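Cortical-lytic enzyme (Bacillus cereus, PDB 4S3J) acts as an N-acetylglucosaminidase of glycosyl hydrolase family 18 that degrades partially cleaved spore cortex peptidoglycan during germination. Local coordinates at residues I173-N178 and F217-V222; A143-T148 and A183-V188. All coordinates share one frame; numbering follows the deposited sequence.

Contact 1 of 2, residues I173-N178 and F217-V222; sequences ITNIEN and FDFESV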
ATOM      1  N   ILE A 173      13.293  -6.777 -10.655  1.00 17.24           N
ATOM      2  CA  ILE A 173      14.650  -6.479 -11.094  1.00 17.52           C
ATOM      3  C   ILE A 173      14.977  -5.008 -10.869  1.00 16.98           C
ATOM      4  O   ILE A 173      14.265  -4.127 -11.358  1.00 17.14           O
ATOM      5  CB  ILE A 173      14.829  -6.838 -12.587  1.00 18.51           C
ATOM      6  CG1 ILE A 173      14.571  -8.328 -12.796  1.00 23.67           C
ATOM      7  CG2 ILE A 173      16.236  -6.514 -13.072  1.00 18.60           C
ATOM      8  CD1 ILE A 173      14.196  -8.689 -14.206  1.00 26.72           C
ATOM      9  N   THR A 174      16.077  -4.745 -10.164  1.00 17.08           N
ATOM     10  CA  THR A 174      16.505  -3.379  -9.871  1.00 16.31           C
ATOM     11  C   THR A 174      17.857  -3.055 -10.486  1.00 17.79           C
ATOM     12  O   THR A 174      18.675  -3.949 -10.736  1.00 20.03           O
ATOM     13  CB  THR A 174      16.627  -3.119  -8.345  1.00 17.16           C
ATOM     14  OG1 THR A 174      17.465  -4.107  -7.734  1.00 16.37           O
ATOM     15  CG2 THR A 174      15.262  -3.176  -7.681  1.00 18.90           C
ATOM     16  N   ASN A 175      18.099  -1.760 -10.683  1.00 16.81           N
ATOM     17  CA  ASN A 175      19.434  -1.304 -11.092  1.00 16.96           C
ATOM     18  C   ASN A 175      20.222  -0.789  -9.886  1.00 18.56           C
ATOM     19  O   ASN A 175      20.696   0.352  -9.862  1.00 21.74           O
ATOM     20  CB  ASN A 175      19.335  -0.220 -12.165  1.00 17.46           C
ATOM     21  CG  ASN A 175      18.605   1.004 -11.684  1.00 21.95           C
ATOM     22  OD1 ASN A 175      17.616   0.905 -10.946  1.00 18.16           O
ATOM     23  ND2 ASN A 175      19.070   2.174 -12.116  1.00 21.45           N
ATOM     24  N   ILE A 176      20.326  -1.638  -8.865  1.00 18.26           N
ATOM     25  CA  ILE A 176      21.087  -1.330  -7.658  1.00 19.29           C
ATOM     26  C   ILE A 176      22.502  -1.875  -7.738  1.00 22.91           C
ATOM     27  O   ILE A 176      22.705  -3.041  -8.104  1.00 21.43           O
ATOM     28  CB  ILE A 176      20.387  -1.886  -6.428  1.00 17.40           C
ATOM     29  CG1 ILE A 176      19.081  -1.137  -6.212  1.00 18.15           C
ATOM     30  CG2 ILE A 176      21.283  -1.746  -5.195  1.00 22.27           C
ATOM     31  CD1 ILE A 176      18.158  -1.758  -5.159  1.00 19.25           C
ATOM     32  N   GLU A 177      23.469  -1.018  -7.401  1.00 19.46           N
ATOM     33  CA  GLU A 177      24.864  -1.409  -7.253  1.00 20.75           C
ATOM     34  C   GLU A 177      25.333  -0.914  -5.902  1.00 21.79           C
ATOM     35  O   GLU A 177      25.164   0.263  -5.599  1.00 23.31           O
ATOM     36  CB  GLU A 177      25.753  -0.782  -8.349  1.00 23.75           C
ATOM     37  CG  GLU A 177      25.563  -1.361  -9.714  1.00 35.44           C
ATOM     38  CD  GLU A 177      26.618  -0.898 -10.726  1.00 36.79           C
ATOM     39  OE1 GLU A 177      26.836   0.328 -10.886  1.00 25.24           O
ATOM     40  OE2 GLU A 177      27.240  -1.774 -11.353  1.00 29.57           O
ATOM     41  N   ASN A 178      25.923  -1.807  -5.106  1.00 24.90           N
ATOM     42  CA  ASN A 178      26.419  -1.461  -3.780  1.00 28.06           C
ATOM     43  C   ASN A 178      25.383  -0.691  -2.952  1.00 29.23           C
ATOM     44  O   ASN A 178      25.702   0.304  -2.304  1.00 26.83           O
ATOM     45  CB  ASN A 178      27.707  -0.654  -3.915  1.00 30.59           C
ATOM     46  CG  ASN A 178      28.798  -1.419  -4.670  1.00 53.83           C
ATOM     47  OD1 ASN A 178      29.413  -0.892  -5.599  1.00 58.60           O
ATOM     48  ND2 ASN A 178      29.024  -2.671  -4.281  1.00 44.74           N
ATOM     49  N   PHE A 217      10.294  -4.300 -13.600  1.00 20.34           N
ATOM     50  CA  PHE A 217      11.476  -3.454 -13.528  1.00 20.19           C
ATOM     51  C   PHE A 217      11.277  -2.266 -12.609  1.00 18.68           C
ATOM     52  O   PHE A 217      10.344  -1.444 -12.778  1.00 21.23           O
ATOM     53  CB  PHE A 217      11.876  -2.979 -14.921  1.00 20.97           C
ATOM     54  CG  PHE A 217      12.294  -4.088 -15.812  1.00 20.58           C
ATOM     55  CD1 PHE A 217      13.565  -4.623 -15.705  1.00 20.01           C
ATOM     56  CD2 PHE A 217      11.428  -4.606 -16.759  1.00 20.82           C
ATOM     57  CE1 PHE A 217      13.961  -5.657 -16.505  1.00 19.88           C
ATOM     58  CE2 PHE A 217      11.825  -5.648 -17.578  1.00 23.08           C
ATOM     59  CZ  PHE A 217      13.097  -6.173 -17.449  1.00 22.44           C
ATOM     60  N   ASP A 218      12.097  -2.244 -11.570  1.00 19.88           N
ATOM     61  CA  ASP A 218      12.208  -1.089 -10.706  1.00 18.68           C
ATOM     62  C   ASP A 218      13.558  -0.445 -10.983  1.00 22.45           C
ATOM     63  O   ASP A 218      14.522  -0.663 -10.249  1.00 20.35           O
ATOM     64  CB  ASP A 218      12.066  -1.470  -9.241  1.00 21.77           C
ATOM     65  CG  ASP A 218      12.154  -0.265  -8.324  1.00 24.54           C
ATOM     66  OD1 ASP A 218      12.010   0.874  -8.829  1.00 20.46           O
ATOM     67  OD2 ASP A 218      12.337  -0.454  -7.105  1.00 33.92           O
ATOM     68  N   PHE A 219      13.623   0.298 -12.082  1.00 19.55           N
ATOM     69  CA  PHE A 219      14.810   1.073 -12.447  1.00 18.81           C
ATOM     70  C   PHE A 219      14.584   2.520 -12.006  1.00 22.13           C
ATOM     71  O   PHE A 219      13.624   3.178 -12.460  1.00 23.18           O
ATOM     72  CB  PHE A 219      15.075   1.022 -13.964  1.00 20.31           C
ATOM     73  CG  PHE A 219      15.629  -0.299 -14.473  1.00 19.51           C
ATOM     74  CD1 PHE A 219      16.022  -1.312 -13.614  1.00 18.22           C
ATOM     75  CD2 PHE A 219      15.783  -0.502 -15.841  1.00 22.80           C
ATOM     76  CE1 PHE A 219      16.546  -2.497 -14.103  1.00 18.43           C
ATOM     77  CE2 PHE A 219      16.305  -1.687 -16.327  1.00 26.86           C
ATOM     78  CZ  PHE A 219      16.692  -2.681 -15.453  1.00 22.18           C
ATOM     79  N   GLU A 220      15.407   2.998 -11.084  1.00 19.75           N
ATOM     80  CA  GLU A 220      15.327   4.375 -10.594  1.00 20.30           C
ATOM     81  C   GLU A 220      16.685   5.067 -10.728  1.00 25.18           C
ATOM     82  O   GLU A 220      17.701   4.408 -10.905  1.00 23.59           O
ATOM     83  CB  GLU A 220      14.843   4.401  -9.147  1.00 19.48           C
ATOM     84  CG  GLU A 220      13.458   3.794  -9.006  1.00 19.79           C
ATOM     85  CD  GLU A 220      12.944   3.811  -7.592  1.00 22.12           C
ATOM     86  OE1 GLU A 220      13.134   4.830  -6.891  1.00 31.55           O
ATOM     87  OE2 GLU A 220      12.370   2.782  -7.166  1.00 23.90           O
ATOM     88  N   SER A 221      16.681   6.397 -10.652  1.00 20.39           N
ATOM     89  CA  SER A 221      17.877   7.210 -10.901  1.00 24.85           C
ATOM     90  C   SER A 221      18.470   6.899 -12.261  1.00 28.01           C
ATOM     91  O   SER A 221      19.696   6.843 -12.425  1.00 26.10           O
ATOM     92  CB  SER A 221      18.933   6.995  -9.815  1.00 29.60           C
ATOM     93  OG  SER A 221      18.428   7.350  -8.550  1.00 36.74           O
ATOM     94  N   VAL A 222      17.592   6.669 -13.226  1.00 25.05           N
ATOM     95  CA  VAL A 222      18.005   6.481 -14.608  1.00 25.35           C
ATOM     96  C   VAL A 222      18.345   7.846 -15.206  1.00 24.52           C
ATOM     97  O   VAL A 222      17.620   8.809 -15.005  1.00 28.54           O
ATOM     98  CB  VAL A 222      16.893   5.785 -15.409  1.00 24.16           C
ATOM     99  CG1 VAL A 222      17.235   5.661 -16.895  1.00 23.32           C
ATOM    100  CG2 VAL A 222      16.581   4.425 -14.804  1.00 25.28           C
TER
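With chi1 at 61°, CG of Asn-175 sits in the crowded position between its backbone N and carbonyl carbon, and the carboxamide is turned onto the backbone of Glu-220; CG of Asp-218, by contrast, is anti to the backbone N. The amide of Asn-175 grips Glu-220 twice. Asn-175 ND2 donates to Glu-220 O (2.9 Å), a nearly straight bond in the plane of both groups. Asn-175 OD1 accepts from Glu-220 N (3.0 Å), which comes from above the carbonyl plane. Ser-182 O takes a second bond from ND2. One step back, the parallel strands 168-177 and 214-218 are joined by Asp-218 N, which donates to Ile-173 O at 2.9 Å. On one face of this pairing Ile-173 CD1 lies 3.8 Å from Phe-217 CE1, the two side chains running alongside each other; on the other, Thr-174 CG2 rests against Asp-218 CB. The ring of Phe-219 turns its edge to the Thr-174 carbonyl carbon and carries Asn-175 CB against CD1. Glu-220 is the likely proton donor of this TIM barrel; Asp-218 and Glu-220 match the Asp-X-Glu end of the family 18 motif. Glu-220 OE2 lies 2.6 Å from Asp-218 OD1, so the two acids probably share a proton, which would raise the pKa of one and suit Glu-220 to act as general acid while Asn-175 fixes its backbone.

Contact 2 of 2, residues A143-T148 and A183-V188; sequences AKRDGT and ADLTSV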
ATOM      1  N   ALA A 143      20.364  -6.256 -11.187  1.00 17.70           N
ATOM      2  CA  ALA A 143      20.969  -6.360 -12.509  1.00 18.18           C
ATOM      3  C   ALA A 143      22.459  -6.109 -12.399  1.00 18.80           C
ATOM      4  O   ALA A 143      22.886  -5.283 -11.595  1.00 21.66           O
ATOM      5  CB  ALA A 143      20.334  -5.364 -13.443  1.00 20.62           C
ATOM      6  N   LYS A 144      23.234  -6.796 -13.237  1.00 19.43           N
ATOM      7  CA  LYS A 144      24.699  -6.677 -13.265  1.00 21.03           C
ATOM      8  C   LYS A 144      25.151  -6.256 -14.647  1.00 20.15           C
ATOM      9  O   LYS A 144      24.434  -6.444 -15.619  1.00 21.31           O
ATOM     10  CB  LYS A 144      25.342  -8.003 -12.841  1.00 21.21           C
ATOM     11  CG  LYS A 144      25.124  -8.280 -11.363  1.00 24.11           C
ATOM     12  CD  LYS A 144      25.321  -9.737 -10.966  1.00 34.85           C
ATOM     13  CE  LYS A 144      26.661 -10.333 -11.339  1.00 49.13           C
ATOM     14  NZ  LYS A 144      26.600 -11.814 -11.142  1.00 42.56           N
ATOM     15  N   ARG A 145      26.363  -5.705 -14.719  1.00 21.65           N
ATOM     16  CA  ARG A 145      26.877  -5.133 -15.957  1.00 25.02           C
ATOM     17  C   ARG A 145      27.201  -6.175 -17.024  1.00 27.37           C
ATOM     18  O   ARG A 145      27.395  -5.817 -18.191  1.00 29.41           O
ATOM     19  CB  ARG A 145      28.113  -4.296 -15.646  1.00 25.83           C
ATOM     20  CG  ARG A 145      27.777  -2.981 -14.962  1.00 25.80           C
ATOM     21  CD  ARG A 145      29.033  -2.222 -14.550  1.00 31.01           C
ATOM     22  NE  ARG A 145      28.687  -1.074 -13.709  1.00 27.89           N
ATOM     23  CZ  ARG A 145      29.247   0.126 -13.784  1.00 23.90           C
ATOM     24  NH1 ARG A 145      30.251   0.365 -14.645  1.00 22.02           N
ATOM     25  NH2 ARG A 145      28.825   1.092 -12.977  1.00 25.09           N
ATOM     26  N   ASP A 146      27.266  -7.450 -16.640  1.00 24.11           N
ATOM     27  CA  ASP A 146      27.450  -8.533 -17.612  1.00 25.50           C
ATOM     28  C   ASP A 146      26.122  -9.159 -18.039  1.00 28.92           C
ATOM     29  O   ASP A 146      26.106 -10.153 -18.752  1.00 27.09           O
ATOM     30  CB  ASP A 146      28.394  -9.597 -17.044  1.00 26.59           C
ATOM     31  CG  ASP A 146      27.858 -10.286 -15.809  1.00 34.47           C
ATOM     32  OD1 ASP A 146      26.794  -9.891 -15.304  1.00 30.16           O
ATOM     33  OD2 ASP A 146      28.540 -11.212 -15.316  1.00 31.23           O
ATOM     34  N   GLY A 147      25.011  -8.554 -17.633  1.00 25.96           N
ATOM     35  CA  GLY A 147      23.703  -9.014 -18.052  1.00 26.69           C
ATOM     36  C   GLY A 147      23.180 -10.198 -17.266  1.00 30.56           C
ATOM     37  O   GLY A 147      22.276 -10.885 -17.724  1.00 34.90           O
ATOM     38  N   THR A 148      23.766 -10.461 -16.104  1.00 23.62           N
ATOM     39  CA  THR A 148      23.262 -11.500 -15.213  1.00 25.46           C
ATOM     40  C   THR A 148      22.549 -10.816 -14.048  1.00 26.21           C
ATOM     41  O   THR A 148      22.556  -9.585 -13.948  1.00 23.63           O
ATOM     42  CB  THR A 148      24.399 -12.427 -14.677  1.00 25.53           C
ATOM     43  OG1 THR A 148      25.285 -11.693 -13.822  1.00 26.53           O
ATOM     44  CG2 THR A 148      25.168 -13.060 -15.837  1.00 26.14           C
ATOM     45  N   ALA A 183      22.588   5.021 -12.161  1.00 22.60           N
ATOM     46  CA  ALA A 183      22.445   5.452 -13.548  1.00 20.29           C
ATOM     47  C   ALA A 183      23.489   4.790 -14.464  1.00 22.15           C
ATOM     48  O   ALA A 183      23.218   4.526 -15.643  1.00 23.94           O
ATOM     49  CB  ALA A 183      22.555   6.955 -13.646  1.00 22.80           C
ATOM     50  N   ASP A 184      24.694   4.574 -13.944  1.00 19.50           N
ATOM     51  CA  ASP A 184      25.762   3.993 -14.767  1.00 19.55           C
ATOM     52  C   ASP A 184      25.426   2.570 -15.183  1.00 21.82           C
ATOM     53  O   ASP A 184      25.701   2.158 -16.314  1.00 23.00           O
ATOM     54  CB  ASP A 184      27.099   4.009 -14.016  1.00 22.88           C
ATOM     55  CG  ASP A 184      27.647   5.404 -13.823  1.00 30.58           C
ATOM     56  OD1 ASP A 184      27.223   6.313 -14.569  1.00 31.12           O
ATOM     57  OD2 ASP A 184      28.519   5.580 -12.940  1.00 32.58           O
ATOM     58  N   LEU A 185      24.810   1.819 -14.279  1.00 20.92           N
ATOM     59  CA  LEU A 185      24.389   0.453 -14.582  1.00 23.78           C
ATOM     60  C   LEU A 185      23.342   0.410 -15.706  1.00 21.90           C
ATOM     61  O   LEU A 185      23.484  -0.364 -16.645  1.00 22.17           O
ATOM     62  CB  LEU A 185      23.847  -0.220 -13.318  1.00 21.90           C
ATOM     63  CG  LEU A 185      23.214  -1.605 -13.420  1.00 21.16           C
ATOM     64  CD1 LEU A 185      24.133  -2.639 -14.077  1.00 23.22           C
ATOM     65  CD2 LEU A 185      22.806  -2.058 -12.008  1.00 18.79           C
ATOM     66  N   THR A 186      22.287   1.220 -15.616  1.00 23.64           N
ATOM     67  CA  THR A 186      21.292   1.225 -16.690  1.00 21.51           C
ATOM     68  C   THR A 186      21.864   1.768 -17.997  1.00 22.21           C
ATOM     69  O   THR A 186      21.419   1.373 -19.055  1.00 23.37           O
ATOM     70  CB  THR A 186      19.995   2.011 -16.302  1.00 22.66           C
ATOM     71  OG1 THR A 186      20.312   3.081 -15.412  1.00 25.88           O
ATOM     72  CG2 THR A 186      19.019   1.098 -15.593  1.00 25.46           C
ATOM     73  N   SER A 187      22.864   2.650 -17.955  1.00 23.78           N
ATOM     74  CA  SER A 187      23.439   3.118 -19.211  1.00 25.02           C
ATOM     75  C   SER A 187      24.091   1.963 -19.963  1.00 21.46           C
ATOM     76  O   SER A 187      23.985   1.873 -21.190  1.00 24.36           O
ATOM     77  CB  SER A 187      24.438   4.246 -18.971  1.00 29.58           C
ATOM     78  OG  SER A 187      23.741   5.446 -18.641  1.00 25.54           O
ATOM     79  N   VAL A 188      24.771   1.075 -19.243  1.00 21.92           N
ATOM     80  CA  VAL A 188      25.362  -0.086 -19.901  1.00 24.26           C
ATOM     81  C   VAL A 188      24.273  -0.969 -20.499  1.00 22.80           C
ATOM     82  O   VAL A 188      24.300  -1.272 -21.683  1.00 27.36           O
ATOM     83  CB  VAL A 188      26.243  -0.922 -18.934  1.00 25.14           C
ATOM     84  CG1 VAL A 188      26.747  -2.168 -19.633  1.00 25.22           C
ATOM     85  CG2 VAL A 188      27.419  -0.095 -18.438  1.00 27.82           C
TER
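Asp-146 OD1 is held by two donors, both from Thr-148: the hydroxyl OG1 at 2.8 Å, on the syn lone pair, and the backbone N at 3.2 Å, from above the carboxylate plane. The second bond makes an Asx turn. It overlaps the type I beta turn from Lys-144 to Gly-147, closed by Gly-147 N donating to Lys-144 O, and Gly-147 takes the positive phi that favours glycine. Thus braced, the loop after strand 135-143 presents its other side to helix 183-191. Leu-185 reaches across with CG anti to the backbone N (chi1 174°), and its two methyls divide the work. Leu-185 CD2 touches Ala-143 O at 3.3 Å. Leu-185 CD1 meets the carbonyl carbon of Lys-144 and lies 3.8 Å from Arg-145 CG, the two side chains crossing obliquely. Further along the helix Val-188 CG1 lies 4.0 Å from Arg-145 O. The Arg-145 chain is extended from CG to NE and runs alongside Asp-184, with one face of the guanidinium over the Asp-184 carbonyl carbon and Arg-145 NH2 3.5 Å from Asp-184 CB. The carboxylate plane stands nearly perpendicular to the guanidinium, and Arg-145 NH2 stays 4.5 Å from Asp-184 OD2, too far for a salt bridge; the real ionic partner is Glu-177, which binds Arg-145 NE and ties the loop to strand 168-177. No hydrogen bond crosses between loop and helix, so van der Waals contact of methyls and a flat guanidinium with backbone carries the packing, to which Asp-184 probably adds only a modest long-range attraction for Arg-145.

How the contacts relate
The two contacts lie on the same side of the chain's centre, their centres about 9 Å apart, within the family 18 TIM barrel. Along the chain their segments alternate: 143-148, 173-178, 183-188, 217-222. Contact 1 joins neighbouring parallel barrel strands, while contact 2 packs the loop after strand 135-143 on helix 183-191. Strand 168-177 links them, since Thr-174 O probably accepts a hydrogen bond from Ala-143 N, the Glu-177 to Arg-145 salt bridge runs from one contact to the other, and Leu-185 CD2 packs on Asn-175 CA. Ser-221 O also touches Ala-183 CB. Contact 2 thus flanks the end of strand 214-218, beyond which lies Glu-220, the probable proton donor; the Leu-185 side chain is about 11 Å from that of Glu-220.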